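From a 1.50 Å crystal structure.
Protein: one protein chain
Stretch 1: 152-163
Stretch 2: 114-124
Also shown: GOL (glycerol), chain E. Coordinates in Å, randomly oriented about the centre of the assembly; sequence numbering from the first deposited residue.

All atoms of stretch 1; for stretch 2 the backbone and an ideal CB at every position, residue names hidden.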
# COMPACT_ATOMS: atom_id res chain seq x y z
N PRO A 152 -12.76 -6.29 14.86
CA PRO A 152 -12.25 -6.96 13.65
C PRO A 152 -10.75 -7.21 13.81
O PRO A 152 -10.04 -6.40 14.47
CB PRO A 152 -12.54 -5.98 12.52
CG PRO A 152 -12.59 -4.63 13.21
CD PRO A 152 -13.19 -4.91 14.56
N GLN A 153 -10.27 -8.33 13.26
CA GLN A 153 -8.81 -8.58 13.26
C GLN A 153 -8.15 -7.57 12.32
O GLN A 153 -8.47 -7.57 11.13
CB GLN A 153 -8.55 -9.97 12.70
CG GLN A 153 -7.05 -10.33 12.69
CD GLN A 153 -6.82 -11.63 11.93
OE1 GLN A 153 -7.70 -12.49 11.92
NE2 GLN A 153 -5.66 -11.77 11.28
N ILE A 154 -7.30 -6.72 12.86
CA ILE A 154 -6.51 -5.77 12.06
C ILE A 154 -5.10 -5.92 12.56
O ILE A 154 -4.83 -5.58 13.72
CB ILE A 154 -7.03 -4.32 12.15
CG1 ILE A 154 -8.44 -4.15 11.56
CG2 ILE A 154 -6.03 -3.42 11.38
CD1 ILE A 154 -8.95 -2.74 11.72
N ASP A 155 -4.23 -6.49 11.75
CA ASP A 155 -2.80 -6.66 12.13
C ASP A 155 -2.08 -5.32 11.88
O ASP A 155 -1.30 -4.88 12.78
CB ASP A 155 -2.21 -7.88 11.45
CG ASP A 155 -2.90 -9.16 11.86
OD1 ASP A 155 -2.79 -9.53 13.11
OD2 ASP A 155 -3.65 -9.73 10.99
N TYR A 156 -2.36 -4.69 10.74
CA TYR A 156 -1.81 -3.36 10.38
C TYR A 156 -2.92 -2.63 9.70
O TYR A 156 -3.57 -3.27 8.87
CB TYR A 156 -0.66 -3.45 9.36
CG TYR A 156 0.55 -4.11 9.92
CD1 TYR A 156 0.63 -5.46 10.07
CD2 TYR A 156 1.61 -3.33 10.36
CE1 TYR A 156 1.74 -6.04 10.67
CE2 TYR A 156 2.73 -3.90 10.93
CZ TYR A 156 2.79 -5.26 11.07
OH TYR A 156 3.91 -5.76 11.70
N LEU A 157 -3.06 -1.35 9.97
CA LEU A 157 -3.87 -0.48 9.09
C LEU A 157 -3.03 -0.12 7.87
O LEU A 157 -1.79 -0.21 7.91
CB LEU A 157 -4.30 0.78 9.83
CG LEU A 157 -5.47 0.57 10.81
CD1 LEU A 157 -5.65 1.83 11.65
CD2 LEU A 157 -6.78 0.22 10.07
N ALA A 158 -3.67 0.30 6.79
CA ALA A 158 -2.93 0.77 5.61
C ALA A 158 -3.40 2.20 5.34
O ALA A 158 -4.52 2.55 5.69
CB ALA A 158 -3.00 -0.15 4.42
N PHE A 159 -2.53 2.98 4.71
CA PHE A 159 -2.83 4.39 4.46
C PHE A 159 -2.21 4.80 3.13
O PHE A 159 -1.14 4.32 2.78
CB PHE A 159 -2.31 5.21 5.63
CG PHE A 159 -2.95 6.58 5.66
CD1 PHE A 159 -4.31 6.70 5.79
CD2 PHE A 159 -2.21 7.73 5.50
CE1 PHE A 159 -4.93 7.94 5.76
CE2 PHE A 159 -2.84 8.96 5.48
CZ PHE A 159 -4.19 9.06 5.60
N HIS A 160 -2.90 5.68 2.42
CA HIS A 160 -2.44 6.35 1.20
C HIS A 160 -2.48 7.85 1.42
O HIS A 160 -3.43 8.35 2.05
CB HIS A 160 -3.43 6.04 0.04
CG HIS A 160 -3.56 4.58 -0.28
ND1 HIS A 160 -4.51 4.14 -1.18
CD2 HIS A 160 -2.83 3.52 0.10
CE1 HIS A 160 -4.35 2.82 -1.35
NE2 HIS A 160 -3.32 2.41 -0.55
N TRP A 161 -1.49 8.57 0.91
CA TRP A 161 -1.46 10.03 1.11
C TRP A 161 -0.62 10.66 -0.00
O TRP A 161 0.50 10.19 -0.24
CB TRP A 161 -0.94 10.36 2.50
CG TRP A 161 -1.36 11.73 2.91
CD1 TRP A 161 -0.55 12.83 3.07
CD2 TRP A 161 -2.70 12.14 3.22
NE1 TRP A 161 -1.31 13.90 3.45
CE2 TRP A 161 -2.63 13.50 3.56
CE3 TRP A 161 -3.94 11.47 3.29
CZ2 TRP A 161 -3.76 14.22 3.90
CZ3 TRP A 161 -5.06 12.20 3.61
CH2 TRP A 161 -4.96 13.56 3.94
N TYR A 162 -1.18 11.69 -0.62
CA TYR A 162 -0.59 12.42 -1.77
C TYR A 162 -0.36 13.92 -1.48
O TYR A 162 -0.44 14.76 -2.36
CB TYR A 162 -1.53 12.21 -2.97
CG TYR A 162 -1.44 10.82 -3.52
CD1 TYR A 162 -2.17 9.78 -2.94
CD2 TYR A 162 -0.54 10.50 -4.54
CE1 TYR A 162 -2.11 8.49 -3.45
CE2 TYR A 162 -0.46 9.21 -5.05
CZ TYR A 162 -1.24 8.21 -4.49
OH TYR A 162 -1.15 6.96 -5.03
N ASP A 163 -0.13 14.28 -0.21
CA ASP A 163 -0.04 15.71 0.20
C ASP A 163 0.95 15.80 1.34
O ASP A 163 1.51 14.79 1.78
CB ASP A 163 -1.40 16.31 0.53
CG ASP A 163 -1.59 17.78 0.22
OD1 ASP A 163 -0.60 18.50 0.19
OD2 ASP A 163 -2.75 18.18 0.06
N UNK A 114 -1.58 -15.64 7.03
CA UNK A 114 -1.20 -14.27 6.61
C UNK A 114 -1.78 -13.27 7.61
O UNK A 114 -2.91 -13.48 8.10
CB UNK A 114 -1.70 -13.96 5.20
N UNK A 115 -1.08 -12.16 7.83
CA UNK A 115 -1.57 -11.04 8.67
C UNK A 115 -2.40 -10.16 7.75
O UNK A 115 -2.09 -10.09 6.49
CB UNK A 115 -0.43 -10.25 9.32
N UNK A 116 -3.43 -9.55 8.27
CA UNK A 116 -4.29 -8.69 7.46
C UNK A 116 -3.77 -7.26 7.57
O UNK A 116 -3.69 -6.72 8.66
CB UNK A 116 -5.75 -8.78 7.91
N UNK A 117 -3.50 -6.64 6.42
CA UNK A 117 -3.01 -5.25 6.30
C UNK A 117 -4.08 -4.43 5.61
O UNK A 117 -4.20 -4.47 4.39
CB UNK A 117 -1.69 -5.18 5.53
N UNK A 118 -4.80 -3.63 6.35
CA UNK A 118 -5.87 -2.82 5.76
C UNK A 118 -6.98 -2.62 6.78
O UNK A 118 -6.84 -3.04 7.91
CB UNK A 118 -6.42 -3.48 4.49
N UNK A 119 -8.11 -2.01 6.41
CA UNK A 119 -8.31 -1.41 5.11
C UNK A 119 -7.29 -0.29 4.82
O UNK A 119 -6.78 0.30 5.74
CB UNK A 119 -9.74 -0.86 5.01
N UNK A 120 -7.11 0.00 3.55
CA UNK A 120 -6.22 1.09 3.07
C UNK A 120 -7.03 2.36 2.98
O UNK A 120 -7.92 2.47 2.08
CB UNK A 120 -5.59 0.76 1.71
N UNK A 121 -6.78 3.28 3.91
CA UNK A 121 -7.54 4.51 4.06
C UNK A 121 -6.86 5.68 3.33
O UNK A 121 -5.66 5.64 3.02
CB UNK A 121 -7.71 4.84 5.54
N UNK A 122 -7.70 6.66 3.04
CA UNK A 122 -7.30 7.99 2.51
C UNK A 122 -8.39 8.98 2.94
O UNK A 122 -9.39 8.56 3.60
CB UNK A 122 -7.13 7.97 0.99
N UNK A 123 -8.27 10.26 2.57
CA UNK A 123 -9.38 11.21 2.71
C UNK A 123 -10.33 10.93 1.59
O UNK A 123 -9.85 10.80 0.47
CB UNK A 123 -8.91 12.67 2.69
N UNK A 124 -11.63 10.81 1.90
CA UNK A 124 -12.57 10.13 1.02
C UNK A 124 -13.63 11.02 0.44
O UNK A 124 -13.64 12.26 0.71
CB UNK A 124 -13.25 8.98 1.78
C1 GOL E . -5.92 15.12 0.63
O1 GOL E . -7.31 15.48 0.68
C2 GOL E . -5.73 13.71 0.10
O2 GOL E . -6.36 13.62 -1.18
C3 GOL E . -4.28 13.24 -0.01
O3 GOL E . -4.17 11.83 -0.29

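Positions 115 to 121 form a strand that runs parallel to the stretch 1 strand that begins at Tyr156.

Position 114 has nothing of stretch 1 within 5.5 Å of its ideal CB; it is Val114.

At 115 the ideal CB points sideways, 3.7 Å from Asp155 CB. A carboxylate nearby favours a basic or polar chain, though many would fit. The residue is Lys115. Its NZ lies 4.4 Å from Asp155 OD1, too far for a salt bridge. A water links the two: it donates to Asp155 OD1 (2.5 Å) and accepts a weak hydrogen bond from Lys115 NZ (3.3 Å).

At 116 the backbone does the polar work. Its N donates to Asp155 OD2 (2.7 Å), and its O accepts from Tyr156 N (3.2 Å). The ideal CB lies 3.9 Å from Asp155 OD2 and 4.4 Å from Gln153 O. A chain with a donor could use these acceptors, and an aliphatic one could pass beside them; stretch 1 does not decide. Leu116 is found.

At 117 the CB lies on the same sheet face as Tyr156 and Ala158. A branched or medium apolar chain suits. Val117 places CG1 4.0 Å from Tyr156 CB and 4.2 Å from Ala158 CB.

Position 118 has phi/psi of 149/-174. A CB would jam against the carbonyl O of 117, so glycine is called for. Gly118 N donates to Tyr156 O (2.8 Å).

At 119 the peptide bond before the residue is cis, which strongly suggests proline. CA-to-CB points away from stretch 1. Pro119 accepts at its O from Ala158 N (3.3 Å), and its CD lies 4.2 Å from Leu157 CD2. The register shifts by one here, a beta bulge.

At 120 the ideal CB is 3.6 Å from His160 NE2 and 3.9 Å from Ala158 CB. The closeness favours a small residue. Ala120 packs its CB 3.8 Å from Ala158 CB.

At 121 the CB shares a face with Phe159 and sits 3.9 Å from Phe159 CD1. Several apolar chains would suit. Met121 packs its CB there, while the end of its chain leads away. Its N donates to Ala158 O (3.0 Å), and His160 N donates to its O (2.8 Å).

At 122 the CB points sideways, 3.9 Å from His160 O. That oxygen makes a polar chain plausible, though others would fit. In the crystal, Asn122 OD1 accepts from glycerol O3 (2.8 Å), which in turn accepts from Tyr162 N (3.0 Å).

At 123 the ideal CB is 4.0 Å from Trp161 CZ3. Many apolar chains would do. Trp123 makes that contact through CB, and its ring leads away.

Position 124, out of reach, is Gly124.

Stretch 2 114-124: VKLVGPAMNWG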
# COMPACT_ATOMS: atom_id res chain seq x y z
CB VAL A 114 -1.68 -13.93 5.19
CG1 VAL A 114 -0.97 -14.79 4.14
CG2 VAL A 114 -3.19 -13.99 5.02
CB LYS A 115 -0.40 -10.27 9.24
CG LYS A 115 0.48 -10.98 10.24
CD LYS A 115 -0.20 -11.51 11.40
CE LYS A 115 0.77 -12.20 12.34
NZ LYS A 115 0.02 -12.86 13.43
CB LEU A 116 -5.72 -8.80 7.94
CG LEU A 116 -6.36 -10.18 7.86
CD1 LEU A 116 -7.79 -10.09 8.35
CD2 LEU A 116 -6.36 -10.73 6.42
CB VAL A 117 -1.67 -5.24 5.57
CG1 VAL A 117 -1.14 -3.81 5.45
CG2 VAL A 117 -0.66 -6.14 6.28
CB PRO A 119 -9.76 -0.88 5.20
CG PRO A 119 -10.36 -1.67 6.27
CD PRO A 119 -9.25 -1.82 7.28
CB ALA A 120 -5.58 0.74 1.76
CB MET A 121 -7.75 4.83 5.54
CG MET A 121 -8.43 3.67 6.32
SD MET A 121 -10.00 3.07 5.57
CE MET A 121 -11.01 4.53 5.74
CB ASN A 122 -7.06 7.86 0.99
CG ASN A 122 -6.30 8.99 0.30
OD1 ASN A 122 -6.13 10.11 0.84
ND2 ASN A 122 -5.81 8.66 -0.88
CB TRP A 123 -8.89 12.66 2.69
CG TRP A 123 -9.93 13.54 3.31
CD1 TRP A 123 -10.93 14.25 2.72
CD2 TRP A 123 -10.12 13.66 4.72
NE1 TRP A 123 -11.72 14.81 3.69
CE2 TRP A 123 -11.24 14.46 4.92
CE3 TRP A 123 -9.36 13.18 5.80
CZ2 TRP A 123 -11.65 14.83 6.20
CZ3 TRP A 123 -9.75 13.58 7.05
CH2 TRP A 123 -10.91 14.32 7.24
O HOH W 1 -3.16 -11.96 13.77
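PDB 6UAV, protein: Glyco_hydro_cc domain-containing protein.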